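Local structure of exopolyphosphatase (Aquifex aeolicus, 1T6C) at residues A[142-147]-A[210-215]; A[128-133]-A[294-299]; A[150-155]-A[164-169]; A[236-241]-A[290-295]; A[120-125]-A[298-303]. The protein probably hydrolyses phosphoanhydride bonds of polyphosphate or guanosine pentaphosphate, and binds a calcium ion. One frame throughout, in Å; residues are numbered along the deposited sequence.

In the fold
All five contacts lie in or against the calcium-binding half of the actin-like fold. Interactions 1, 3 and 4 belong to one mixed sheet: 1 is its buried parallel centre, 3 the antiparallel hairpin at one border, buried as well, and 4 the partly buried antiparallel pairing at the other. Main-chain hydrogen bonds carry all three, and 1 and 3 also share the calcium ion. Interactions 2 and 5, both partly buried, use helix 119-133, whose 120-125 part meets the start of helix 300-313 and whose last turns meet the turn after strand 292-296. Both are packing contacts of aromatic rings, aliphatic groups and glycines, and 5 brings two helices together between the sheets.

Interaction 1: residues A[142-147]-A[210-215]; sequences VVDQGG and VGLGGT. With CA (calcium ion), chain C.
Gln145 OE1 is gripped by two donors, the hydroxyl OG1 of Thr215 at 2.7 Å and a bound water, which also donates to Leu212 O and so bridges the two segments. The setting is the centre of the actin-like sheet, where strands 139-146 and 208-212 run parallel and each ends in a glycine-rich turn; in relatives with this fold such turns border the phosphate-binding cleft. Gln145 leaves its strand with CG anti to the backbone N and then bends at chi2 (-88°), which turns CD away from an extended course. The side chains of Gln145 and Thr215 cross at about a right angle, and the hydroxyl approaches from above the amide plane of Gln145.

The backbones are joined by Val143 N to Val210 O (2.8 Å, nearly straight), Leu212 N to Val143 O (2.9 Å) and Gln145 N to Leu212 O, longer at 3.3 Å. Leu212 spreads its methyls on the sheet face it shares with Val142 and Asp144: CD1 lies 3.7 Å from Val142 CG1, while CB passes 3.6 Å from Asp144 OD1. Ala126 and Val130 of helix 119-133 pack on Leu212 from that face, and Phe281 of helix 274-288 meets Val143 and Gln145 on the other. The first strand also serves the metal. Asp144 O and Gly146 O bind calcium directly, whereas the carboxylate of Asp144 acts through water: OD1 accepts a hydrogen bond of 2.9 Å from a calcium-bound water molecule.

Interaction 2: residues A[128-133]-A[294-299]; sequences LAVAYS and IVSDWG
Trp298 brings the benzo part of its indole up to the last turn of helix 119-133, where its CE3 comes within 3.8 Å of Ser133 CB and its CZ3 within 3.6 Å of Tyr132 CD2. The two aromatic rings are not stacked: they meet rim to rim, their planes turned only 17° apart and the centroid of the six-membered indole ring 5.9 Å from that of the phenol. Closer to the backbone, Trp298 CB rests 4.0 Å from Ala129 CB, and the same alanine methyl lies against Gly299 O at 3.3 Å. Here the loop runs close to the helix, with the CA atoms of Ala129 and Gly299 5.5 Å apart.

Two serine hydroxyls bond within their own segments. Ser133 OG stands between its own backbone N and carbonyl carbon (chi1 71°), a position from which it reaches back one turn to Ala129 O at 2.8 Å. That carbonyl also takes the helical bond from Ser133 N, the two donors arriving on opposite faces of its plane, and His235 is a further partner of the hydroxyl. On the loop, Ser296 OG spans the turn to Trp298 O along a lone pair in the carbonyl plane, and Val130 CG2 packs against this serine.

The contact joins the end of helix 119-133 to the turn that leads from strand 292-296 into helix 300-313. Strand 35-45 of the other sheet flanks it, with Leu36 N bonded to Tyr132 OH and the side chains of Leu36 and Ile38 touching Trp298.

Interaction 3: residues A[150-155]-A[164-169]; sequences TEYVFG and ISLPIG. With CA (calcium ion), chain C.
Glu151 and Ser165 face each other across a non-hydrogen-bonded antiparallel pair, and their side chains meet on the calcium side of a beta hairpin. The glutamate sets off with CG beside its backbone N and then bends at chi2 (70°), while the serine carries OG anti to its own N (chi1 179°). Ser165 OG donates to Glu151 OE2 at 2.7 Å, and OE2 accepts on its anti lone pair, the one away from the other oxygen. OE1 binds the calcium ion at 2.7 Å. One carboxylate therefore joins metal and neighbouring strand, and the serine, a second-shell residue, helps fix the rotation of the metal-binding group.

On the other face of the hairpin apolar side chains pack at a slant. Tyr152 and Leu166 are diagonal neighbours whose side chains cross, Leu166 CD1 approaching the ring at CE1 (3.7 Å). Phe154 CE2 is loosely met by Ile164 CD1, and Ile168, beyond the strand, lays CG1 and CD1 beside Thr150. A water between Thr150 OG1 and Ile168 O, the second bond weak, closes that end. The strands themselves are held by two reciprocal pairs of main-chain bonds, between Thr150 and Leu166 and between Tyr152 and Ile164; Tyr152 N to Ile164 O is nearly straight at 174°.

Strand 159-166 is an outermost strand of its sheet, and strand 149-156 pairs antiparallel on its other side with strand 139-146. Helix 274-288 covers the Tyr152 face, with Thr284 bonded to the phenol hydroxyl, while helix 119-133 lies over Glu151, Val153 and Ser165.

Interaction 4: residues A[236-241]-A[290-295]; sequences GKVLTY and KDCLIV
An antiparallel edge strand completes the six-stranded sheet here: residues 238-240, which lie at its border, pair with strand 292-296. Leu239 and Leu293 form the central hydrogen-bonded pair, each N donating to the other's O at 2.9 Å. The pairing carries on at both ends beyond the short strand, through Val295 N to Lys237 O and Gly236 N to Val295 O on one side and Tyr241 N to Asp291 O on the other, the last with its donor well above the carbonyl plane. Carbonyl oxygens between the backbones also receive CA-H groups, as where Val238 CA lies 3.3 Å from Leu293 O.

The two faces carry different groups. On the buried one, Leu239 crosses Val295, its CD1 3.8 Å from the valine's CG2. Leu293 holds CG between its own backbone N and carbonyl carbon (chi1 59°), and from there its CD1 comes to 4.1 Å from Leu239 CB. Helix 214-223 packs on Leu239 and Val295, and Phe281 of helix 274-288 touches Leu293. Across the opposite face Val238 CG1 meets Cys292 CB at 3.7 Å, a diagonal contact, and Ile294 CG2 packs 3.7 Å from Gly236 O. Gly236 has a phi of 88°, a positive value that glycine adopts readily.

At the far end Thr240 is both the last strand residue and the N-cap of helix 241-251, its side chain capping a backbone N. The other five strands follow the 3-2-1-4-5 order of the RNase H-like core of actin-like domains, with 292-296 as the last and 238-240 added antiparallel at its border.

Interaction 5: residues A[120-125]-A[298-303]; sequences EQEGRY and WGLREG
Glu122 is the first residue along helix 119-133 to touch the second segment: Glu122 CG lies 4.0 Å and OE1 3.9 Å from Leu300 CD2. The chain runs extended past CG, with CD anti across chi2 (-174°), and the carboxylate end comes about 5 Å from the calcium ion, measured between nearest atoms. Thr90 and Ile117 also touch this side chain.

One turn on, Tyr125 carries the rest of the contact. Leu300 holds CG anti to its backbone N (chi1 170°) and straddles the two helix residues, CD2 toward Glu122 and CD1 only 3.6 Å from Tyr125 CB. Gly303 O lies at the edge of the Tyr125 ring, near its plane, 3.7 Å from CD1. The tyrosine backbone comes closer still: Gly303 CA donates a CA-H...O contact to Tyr125 O, 3.2 Å away. With no side chain on Gly303, the two CA atoms approach to 4.6 Å.

The second helix begins at Gly299, the N-cap, whose N is bonded to Glu302 OE1 at 2.9 Å, one of the two bonds of a capping box, from the N-cap N to the side chain of the third helical residue. Arg301 is turned away and, in one conformer, forms a salt bridge to Asp18 of the other sheet. Helix 119-133 links the two sheets and helix 300-313 follows the last strand of the second; their close meeting at a glycine is consistent with the crossing of connecting helices between the two domains of actin-like proteins.

Interaction 1: residues A[142-147]-A[210-215]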
# COMPACT_ATOMS: atom_id res chain seq x y z
N VAL A 142 8.27 9.17 2.45
CA VAL A 142 7.28 8.13 2.69
C VAL A 142 7.71 6.96 1.81
O VAL A 142 7.94 7.13 0.62
CB VAL A 142 5.87 8.61 2.34
CG1 VAL A 142 4.87 7.48 2.37
CG2 VAL A 142 5.45 9.66 3.32
N VAL A 143 7.83 5.79 2.43
CA VAL A 143 8.26 4.57 1.75
C VAL A 143 7.10 3.60 1.76
O VAL A 143 6.75 3.04 2.80
CB VAL A 143 9.48 3.95 2.44
CG1 VAL A 143 9.92 2.67 1.73
CG2 VAL A 143 10.61 4.92 2.49
N ASP A 144 6.47 3.42 0.61
CA ASP A 144 5.22 2.66 0.52
C ASP A 144 5.40 1.40 -0.32
O ASP A 144 5.41 1.42 -1.57
CB ASP A 144 4.12 3.52 -0.05
CG ASP A 144 2.77 2.89 0.02
OD1 ASP A 144 2.61 1.69 0.46
OD2 ASP A 144 1.79 3.56 -0.39
N GLN A 145 5.53 0.28 0.39
CA GLN A 145 5.78 -1.00 -0.22
C GLN A 145 4.48 -1.78 -0.34
O GLN A 145 3.75 -1.94 0.63
CB GLN A 145 6.81 -1.79 0.61
CG GLN A 145 6.99 -3.23 0.13
CD GLN A 145 6.03 -4.20 0.75
OE1 GLN A 145 5.86 -4.24 1.97
NE2 GLN A 145 5.37 -5.02 -0.09
N GLY A 146 4.21 -2.28 -1.55
CA GLY A 146 3.00 -3.03 -1.85
C GLY A 146 2.61 -3.04 -3.31
O GLY A 146 2.90 -2.10 -4.07
N GLY A 147 1.93 -4.11 -3.71
CA GLY A 147 1.31 -4.20 -5.03
C GLY A 147 2.27 -4.25 -6.18
O GLY A 147 1.95 -3.77 -7.28
N VAL A 210 8.84 7.53 6.89
CA VAL A 210 7.61 6.90 7.29
C VAL A 210 7.41 5.69 6.42
O VAL A 210 7.48 5.80 5.19
CB VAL A 210 6.40 7.82 7.09
CG1 VAL A 210 5.12 7.14 7.48
CG2 VAL A 210 6.57 9.10 7.90
N GLY A 211 7.20 4.54 7.05
CA GLY A 211 6.99 3.30 6.33
C GLY A 211 5.53 2.88 6.29
O GLY A 211 4.82 2.94 7.28
N LEU A 212 5.10 2.44 5.12
CA LEU A 212 3.70 1.97 4.85
C LEU A 212 3.65 0.60 4.22
O LEU A 212 4.58 0.20 3.52
CB LEU A 212 2.98 2.90 3.85
CG LEU A 212 2.53 4.30 4.28
CD1 LEU A 212 3.63 5.13 4.95
CD2 LEU A 212 2.00 5.04 3.11
N GLY A 213 2.50 -0.06 4.39
CA GLY A 213 2.18 -1.32 3.74
C GLY A 213 2.09 -2.47 4.71
O GLY A 213 2.39 -2.34 5.90
N GLY A 214 1.75 -3.63 4.15
CA GLY A 214 1.49 -4.83 4.91
C GLY A 214 2.69 -5.41 5.62
O GLY A 214 2.57 -5.99 6.71
N THR A 215 3.86 -5.27 5.02
CA THR A 215 5.06 -5.74 5.67
C THR A 215 5.35 -4.96 6.95
O THR A 215 5.52 -5.55 8.02
CB THR A 215 6.27 -5.66 4.73
OG1 THR A 215 6.04 -6.48 3.55
CG2 THR A 215 7.48 -6.23 5.45
CA CA C . 3.65 0.37 -3.59
O HOH W 1 1.53 0.32 -1.83
O HOH W 2 5.09 -2.58 4.00
O HOH W 3 1.75 -3.69 1.31
O HOH W 4 2.00 1.30 -5.61

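Interaction 2: residues A[128-133]-A[294-299]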
# COMPACT_ATOMS: atom_id res chain seq x y z
N LEU A 128 -0.18 12.12 1.20
CA LEU A 128 -1.25 12.91 1.84
C LEU A 128 -1.82 12.22 3.06
O LEU A 128 -2.13 12.84 4.04
CB LEU A 128 -2.39 13.22 0.87
CG LEU A 128 -2.06 14.13 -0.30
CD1 LEU A 128 -3.31 14.34 -1.15
CD2 LEU A 128 -1.55 15.45 0.18
N ALA A 129 -2.01 10.91 3.00
CA ALA A 129 -2.49 10.19 4.16
C ALA A 129 -1.60 10.34 5.37
O ALA A 129 -2.09 10.44 6.47
CB ALA A 129 -2.68 8.73 3.81
N VAL A 130 -0.29 10.34 5.13
CA VAL A 130 0.72 10.43 6.16
C VAL A 130 0.77 11.86 6.68
O VAL A 130 0.89 12.10 7.88
CB VAL A 130 2.08 9.99 5.61
CG1 VAL A 130 3.17 10.35 6.55
CG2 VAL A 130 2.07 8.51 5.34
N ALA A 131 0.70 12.81 5.76
CA ALA A 131 0.70 14.21 6.14
C ALA A 131 -0.41 14.52 7.13
O ALA A 131 -0.19 15.20 8.13
CB ALA A 131 0.65 15.12 4.92
N TYR A 132 -1.59 13.99 6.88
CA TYR A 132 -2.72 14.17 7.76
C TYR A 132 -2.60 13.35 9.05
O TYR A 132 -2.77 13.87 10.15
CB TYR A 132 -4.02 13.81 7.04
CG TYR A 132 -5.17 13.82 7.98
CD1 TYR A 132 -5.74 15.02 8.38
CD2 TYR A 132 -5.66 12.65 8.55
CE1 TYR A 132 -6.77 15.04 9.27
CE2 TYR A 132 -6.70 12.67 9.48
CZ TYR A 132 -7.22 13.89 9.84
OH TYR A 132 -8.24 13.99 10.74
N SER A 133 -2.33 12.06 8.91
CA SER A 133 -2.44 11.14 10.04
C SER A 133 -1.26 11.04 10.96
O SER A 133 -1.40 10.50 12.08
CB SER A 133 -2.79 9.73 9.54
OG SER A 133 -1.70 9.14 8.89
N ILE A 294 8.95 5.69 11.21
CA ILE A 294 7.64 5.71 11.84
C ILE A 294 6.67 4.93 10.96
O ILE A 294 6.71 5.07 9.75
CB ILE A 294 7.13 7.20 12.02
CG1 ILE A 294 8.20 8.05 12.71
CG2 ILE A 294 5.83 7.25 12.84
CD1 ILE A 294 7.86 9.53 12.79
N VAL A 295 5.82 4.13 11.58
CA VAL A 295 4.86 3.28 10.85
C VAL A 295 3.55 4.02 10.67
O VAL A 295 3.02 4.62 11.59
CB VAL A 295 4.67 1.93 11.59
CG1 VAL A 295 3.64 1.04 10.88
CG2 VAL A 295 6.03 1.22 11.70
N SER A 296 3.00 3.95 9.46
CA SER A 296 1.65 4.42 9.19
C SER A 296 0.73 3.27 8.83
O SER A 296 1.07 2.44 8.00
CB SER A 296 1.66 5.42 8.02
OG SER A 296 0.32 5.82 7.76
N ASP A 297 -0.43 3.25 9.46
CA ASP A 297 -1.53 2.37 9.06
C ASP A 297 -2.31 2.88 7.86
O ASP A 297 -3.01 2.10 7.23
CB ASP A 297 -2.49 2.14 10.23
CG ASP A 297 -3.56 1.14 9.90
OD1 ASP A 297 -4.74 1.56 9.70
OD2 ASP A 297 -3.30 -0.06 9.78
N TRP A 298 -2.20 4.17 7.54
CA TRP A 298 -2.88 4.76 6.41
C TRP A 298 -1.98 4.92 5.17
O TRP A 298 -0.79 5.18 5.29
CB TRP A 298 -3.38 6.14 6.82
CG TRP A 298 -4.64 6.12 7.65
CD1 TRP A 298 -5.17 5.06 8.34
CD2 TRP A 298 -5.56 7.20 7.81
NE1 TRP A 298 -6.36 5.42 8.92
CE2 TRP A 298 -6.62 6.73 8.62
CE3 TRP A 298 -5.61 8.52 7.33
CZ2 TRP A 298 -7.71 7.53 8.97
CZ3 TRP A 298 -6.72 9.32 7.68
CH2 TRP A 298 -7.73 8.83 8.50
N GLY A 299 -2.58 4.78 3.99
CA GLY A 299 -1.87 4.90 2.74
C GLY A 299 -2.82 5.38 1.66
O GLY A 299 -3.67 6.25 1.91

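Interaction 3: residues A[150-155]-A[164-169]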
# COMPACT_ATOMS: atom_id res chain seq x y z
N THR A 150 7.65 -0.28 -4.65
CA THR A 150 7.86 0.54 -3.51
C THR A 150 8.08 1.96 -3.99
O THR A 150 9.00 2.23 -4.81
CB THR A 150 9.05 0.05 -2.66
OG1 THR A 150 8.77 -1.24 -2.09
CG2 THR A 150 9.20 0.93 -1.45
N GLU A 151 7.22 2.86 -3.51
CA GLU A 151 7.34 4.26 -3.84
C GLU A 151 8.10 4.98 -2.73
O GLU A 151 7.89 4.70 -1.54
CB GLU A 151 6.00 4.94 -3.99
CG GLU A 151 5.33 4.66 -5.30
CD GLU A 151 4.84 3.23 -5.43
OE1 GLU A 151 4.05 2.82 -4.59
OE2 GLU A 151 5.29 2.53 -6.35
N TYR A 152 8.96 5.89 -3.16
CA TYR A 152 9.68 6.81 -2.29
C TYR A 152 9.18 8.22 -2.57
O TYR A 152 9.42 8.76 -3.66
CB TYR A 152 11.21 6.70 -2.55
CG TYR A 152 11.75 5.38 -2.08
CD1 TYR A 152 11.53 4.22 -2.85
CD2 TYR A 152 12.39 5.26 -0.87
CE1 TYR A 152 11.95 2.98 -2.39
CE2 TYR A 152 12.79 4.03 -0.39
CZ TYR A 152 12.59 2.90 -1.14
OH TYR A 152 12.96 1.66 -0.67
N VAL A 153 8.47 8.81 -1.62
CA VAL A 153 7.78 10.08 -1.83
C VAL A 153 8.36 11.09 -0.89
O VAL A 153 8.22 10.97 0.32
CB VAL A 153 6.27 9.98 -1.60
CG1 VAL A 153 5.58 11.20 -2.20
CG2 VAL A 153 5.72 8.72 -2.25
N PHE A 154 8.98 12.11 -1.48
CA PHE A 154 9.68 13.14 -0.73
C PHE A 154 8.87 14.42 -0.69
O PHE A 154 8.31 14.86 -1.70
CB PHE A 154 11.01 13.43 -1.39
CG PHE A 154 11.93 12.25 -1.45
CD1 PHE A 154 12.83 11.99 -0.42
CD2 PHE A 154 11.89 11.43 -2.54
CE1 PHE A 154 13.69 10.91 -0.50
CE2 PHE A 154 12.76 10.32 -2.63
CZ PHE A 154 13.63 10.07 -1.61
N GLY A 155 8.82 15.01 0.47
CA GLY A 155 8.19 16.32 0.61
C GLY A 155 8.41 16.96 1.95
O GLY A 155 9.21 16.53 2.76
N ILE A 164 9.52 8.71 -6.59
CA ILE A 164 10.24 7.73 -7.36
C ILE A 164 9.61 6.39 -7.03
O ILE A 164 9.58 5.98 -5.88
CB ILE A 164 11.76 7.70 -7.05
CG1 ILE A 164 12.39 9.08 -7.32
CG2 ILE A 164 12.43 6.61 -7.92
CD1 ILE A 164 13.77 9.27 -6.67
N SER A 165 9.09 5.72 -8.04
CA SER A 165 8.55 4.36 -7.90
C SER A 165 9.56 3.33 -8.36
O SER A 165 9.95 3.34 -9.53
CB SER A 165 7.26 4.21 -8.69
OG SER A 165 6.74 2.88 -8.59
N LEU A 166 9.95 2.41 -7.48
CA LEU A 166 10.87 1.32 -7.82
C LEU A 166 10.04 0.05 -7.97
O LEU A 166 9.30 -0.34 -7.07
CB LEU A 166 11.94 1.13 -6.75
CG LEU A 166 12.81 2.33 -6.39
CD1 LEU A 166 13.86 1.90 -5.39
CD2 LEU A 166 13.40 3.00 -7.60
N PRO A 167 10.16 -0.61 -9.12
CA PRO A 167 9.39 -1.81 -9.41
C PRO A 167 9.97 -3.09 -8.75
O PRO A 167 10.19 -4.12 -9.39
CB PRO A 167 9.41 -1.83 -10.93
CG PRO A 167 10.77 -1.29 -11.25
CD PRO A 167 11.01 -0.19 -10.26
N ILE A 168 10.21 -3.01 -7.45
CA ILE A 168 10.92 -4.05 -6.70
C ILE A 168 9.92 -4.88 -5.90
O ILE A 168 10.07 -5.07 -4.67
CB ILE A 168 12.01 -3.43 -5.79
CG1 ILE A 168 11.42 -2.36 -4.85
CG2 ILE A 168 13.11 -2.89 -6.67
CD1 ILE A 168 12.41 -1.79 -3.84
N GLY A 169 8.90 -5.38 -6.58
CA GLY A 169 7.83 -6.09 -5.91
C GLY A 169 8.34 -7.32 -5.19
O GLY A 169 9.23 -8.02 -5.69
CA CA C . 3.65 0.37 -3.59
O HOH W 5 8.08 -3.49 -3.50
O HOH W 1 1.53 0.32 -1.83
O HOH W 4 2.00 1.30 -5.61

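Interaction 4: residues A[236-241]-A[290-295]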
# COMPACT_ATOMS: atom_id res chain seq x y z
N GLY A 236 1.89 5.11 14.13
CA GLY A 236 2.76 6.01 14.84
C GLY A 236 3.87 5.34 15.63
O GLY A 236 4.72 6.02 16.16
N LYS A 237 3.91 4.01 15.68
CA LYS A 237 5.01 3.31 16.33
C LYS A 237 6.32 3.54 15.56
O LYS A 237 6.33 3.63 14.33
CB LYS A 237 4.73 1.81 16.42
CG LYS A 237 3.70 1.40 17.44
CD LYS A 237 4.14 1.79 18.87
CE LYS A 237 3.39 1.00 19.94
NZ LYS A 237 2.09 1.65 20.21
N VAL A 238 7.42 3.61 16.29
CA VAL A 238 8.76 3.65 15.70
C VAL A 238 9.36 2.26 15.58
O VAL A 238 9.20 1.42 16.49
CB VAL A 238 9.67 4.52 16.56
CG1 VAL A 238 11.10 4.46 16.06
CG2 VAL A 238 9.13 5.92 16.57
N LEU A 239 10.06 2.02 14.47
CA LEU A 239 10.90 0.84 14.34
C LEU A 239 12.31 1.28 14.00
O LEU A 239 12.52 2.05 13.04
CB LEU A 239 10.38 -0.07 13.23
CG LEU A 239 9.07 -0.82 13.55
CD1 LEU A 239 8.55 -1.54 12.30
CD2 LEU A 239 9.23 -1.78 14.66
N THR A 240 13.28 0.79 14.77
CA THR A 240 14.67 1.14 14.52
C THR A 240 15.27 0.19 13.54
O THR A 240 14.78 -0.91 13.36
CB THR A 240 15.51 1.11 15.83
OG1 THR A 240 15.56 -0.22 16.32
CG2 THR A 240 14.85 1.88 16.92
N TYR A 241 16.41 0.57 12.98
CA TYR A 241 17.21 -0.33 12.14
C TYR A 241 17.45 -1.63 12.92
O TYR A 241 17.27 -2.73 12.39
CB TYR A 241 18.54 0.34 11.75
CG TYR A 241 19.38 -0.59 10.91
CD1 TYR A 241 19.27 -0.60 9.53
CD2 TYR A 241 20.26 -1.51 11.51
CE1 TYR A 241 20.04 -1.50 8.75
CE2 TYR A 241 21.01 -2.39 10.75
CZ TYR A 241 20.89 -2.38 9.37
OH TYR A 241 21.64 -3.28 8.65
N LYS A 290 19.57 6.44 8.21
CA LYS A 290 18.62 6.79 9.25
C LYS A 290 18.44 5.64 10.21
O LYS A 290 18.38 4.48 9.81
CB LYS A 290 17.27 7.22 8.63
CG LYS A 290 17.39 8.39 7.67
CD LYS A 290 17.48 9.74 8.45
CE LYS A 290 16.12 10.11 9.06
NZ LYS A 290 16.11 10.24 10.55
N ASP A 291 18.34 5.94 11.49
CA ASP A 291 18.31 4.88 12.46
C ASP A 291 16.91 4.33 12.72
O ASP A 291 16.78 3.34 13.41
CB ASP A 291 18.90 5.35 13.78
CG ASP A 291 20.40 5.54 13.72
OD1 ASP A 291 21.11 4.89 12.89
OD2 ASP A 291 20.95 6.35 14.48
N CYS A 292 15.88 5.00 12.22
CA CYS A 292 14.51 4.54 12.48
C CYS A 292 13.52 5.11 11.49
O CYS A 292 13.80 6.06 10.76
CB CYS A 292 14.07 4.90 13.89
SG CYS A 292 13.77 6.64 14.11
N LEU A 293 12.34 4.51 11.50
CA LEU A 293 11.21 5.01 10.76
C LEU A 293 9.97 4.97 11.64
O LEU A 293 9.96 4.31 12.68
CB LEU A 293 10.99 4.21 9.48
CG LEU A 293 10.73 2.70 9.61
CD1 LEU A 293 9.30 2.37 10.09
CD2 LEU A 293 11.01 2.02 8.25
N ILE A 294 8.95 5.69 11.21
CA ILE A 294 7.64 5.71 11.84
C ILE A 294 6.67 4.93 10.96
O ILE A 294 6.71 5.07 9.75
CB ILE A 294 7.13 7.20 12.02
CG1 ILE A 294 8.20 8.05 12.71
CG2 ILE A 294 5.83 7.25 12.84
CD1 ILE A 294 7.86 9.53 12.79
N VAL A 295 5.82 4.13 11.58
CA VAL A 295 4.86 3.28 10.85
C VAL A 295 3.55 4.02 10.67
O VAL A 295 3.02 4.62 11.59
CB VAL A 295 4.67 1.93 11.59
CG1 VAL A 295 3.64 1.04 10.88
CG2 VAL A 295 6.03 1.22 11.70

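Interaction 5: residues A[120-125]-A[298-303]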
# COMPACT_ATOMS: atom_id res chain seq x y z
N GLU A 120 3.32 6.25 -9.16
CA GLU A 120 3.76 7.53 -8.61
C GLU A 120 2.59 8.28 -7.98
O GLU A 120 2.70 8.82 -6.88
CB GLU A 120 4.40 8.38 -9.70
CG GLU A 120 5.73 7.84 -10.20
CD GLU A 120 5.64 6.76 -11.29
OE1 GLU A 120 4.53 6.39 -11.75
OE2 GLU A 120 6.73 6.24 -11.70
N GLN A 121 1.46 8.32 -8.66
CA GLN A 121 0.26 8.99 -8.17
C GLN A 121 -0.27 8.28 -6.93
O GLN A 121 -0.72 8.93 -6.02
CB GLN A 121 -0.83 9.01 -9.26
CG GLN A 121 -2.04 9.81 -8.90
CD GLN A 121 -1.85 11.34 -8.98
OE1 GLN A 121 -0.72 11.84 -8.95
NE2 GLN A 121 -2.97 12.07 -9.12
N GLU A 122 -0.21 6.95 -6.89
CA GLU A 122 -0.55 6.21 -5.66
C GLU A 122 0.30 6.73 -4.51
O GLU A 122 -0.17 6.95 -3.40
CB GLU A 122 -0.31 4.71 -5.80
CG GLU A 122 -1.24 4.00 -6.73
CD GLU A 122 -1.01 2.50 -6.67
OE1 GLU A 122 -0.72 1.98 -5.56
OE2 GLU A 122 -1.12 1.84 -7.73
N GLY A 123 1.58 6.93 -4.80
CA GLY A 123 2.52 7.48 -3.82
C GLY A 123 2.14 8.87 -3.34
O GLY A 123 2.19 9.17 -2.12
N ARG A 124 1.73 9.71 -4.26
CA ARG A 124 1.26 11.05 -3.91
C ARG A 124 0.05 11.02 -2.96
O ARG A 124 -0.01 11.75 -1.99
CB ARG A 124 0.95 11.91 -5.17
CG ARG A 124 2.16 12.19 -6.07
CD ARG A 124 1.86 13.04 -7.31
NE ARG A 124 2.99 13.01 -8.25
CZ ARG A 124 3.08 12.26 -9.36
NH1 ARG A 124 2.09 11.47 -9.76
NH2 ARG A 124 4.19 12.30 -10.08
N TYR A 125 -0.90 10.13 -3.21
CA TYR A 125 -2.03 9.98 -2.33
C TYR A 125 -1.60 9.43 -0.97
O TYR A 125 -2.05 9.91 0.06
CB TYR A 125 -3.06 9.03 -2.95
CG TYR A 125 -3.99 9.65 -3.96
CD1 TYR A 125 -4.86 10.68 -3.59
CD2 TYR A 125 -4.08 9.14 -5.26
CE1 TYR A 125 -5.74 11.20 -4.51
CE2 TYR A 125 -4.93 9.67 -6.17
CZ TYR A 125 -5.74 10.72 -5.81
OH TYR A 125 -6.63 11.23 -6.72
N TRP A 298 -2.20 4.17 7.54
CA TRP A 298 -2.88 4.76 6.41
C TRP A 298 -1.98 4.92 5.17
O TRP A 298 -0.79 5.18 5.29
CB TRP A 298 -3.38 6.14 6.82
CG TRP A 298 -4.64 6.12 7.65
CD1 TRP A 298 -5.17 5.06 8.34
CD2 TRP A 298 -5.56 7.20 7.81
NE1 TRP A 298 -6.36 5.42 8.92
CE2 TRP A 298 -6.62 6.73 8.62
CE3 TRP A 298 -5.61 8.52 7.33
CZ2 TRP A 298 -7.71 7.53 8.97
CZ3 TRP A 298 -6.72 9.32 7.68
CH2 TRP A 298 -7.73 8.83 8.50
N GLY A 299 -2.58 4.78 3.99
CA GLY A 299 -1.87 4.90 2.74
C GLY A 299 -2.82 5.38 1.66
O GLY A 299 -3.67 6.25 1.91
N LEU A 300 -2.68 4.83 0.47
CA LEU A 300 -3.48 5.24 -0.70
C LEU A 300 -4.96 5.45 -0.43
O LEU A 300 -5.49 6.52 -0.71
CB LEU A 300 -3.33 4.22 -1.84
CG LEU A 300 -4.26 4.34 -3.06
CD1 LEU A 300 -4.09 5.70 -3.76
CD2 LEU A 300 -4.05 3.22 -3.99
N ARG A 301 -5.65 4.41 0.07
CA ARG A 301 -7.09 4.47 0.21
C ARG A 301 -7.55 5.62 1.09
O ARG A 301 -8.53 6.28 0.82
CB ARG A 301 -7.60 3.17 0.79
CG ARG A 301 -7.51 2.06 -0.17
CD ARG A 301 -8.04 0.76 0.43
NE ARG A 301 -7.21 -0.34 0.04
CZ ARG A 301 -6.24 -0.87 0.76
NH1 ARG A 301 -5.96 -0.43 1.97
NH2 ARG A 301 -5.55 -1.87 0.26
N GLU A 302 -6.81 5.86 2.15
CA GLU A 302 -7.15 6.94 3.07
C GLU A 302 -6.66 8.29 2.52
O GLU A 302 -7.28 9.33 2.77
CB GLU A 302 -6.57 6.68 4.45
CG GLU A 302 -7.08 5.41 5.14
CD GLU A 302 -6.41 4.11 4.72
OE1 GLU A 302 -5.35 4.11 4.03
OE2 GLU A 302 -6.97 3.03 5.09
N GLY A 303 -5.59 8.28 1.75
CA GLY A 303 -5.06 9.51 1.15
C GLY A 303 -5.98 10.08 0.11
O GLY A 303 -6.05 11.30 -0.09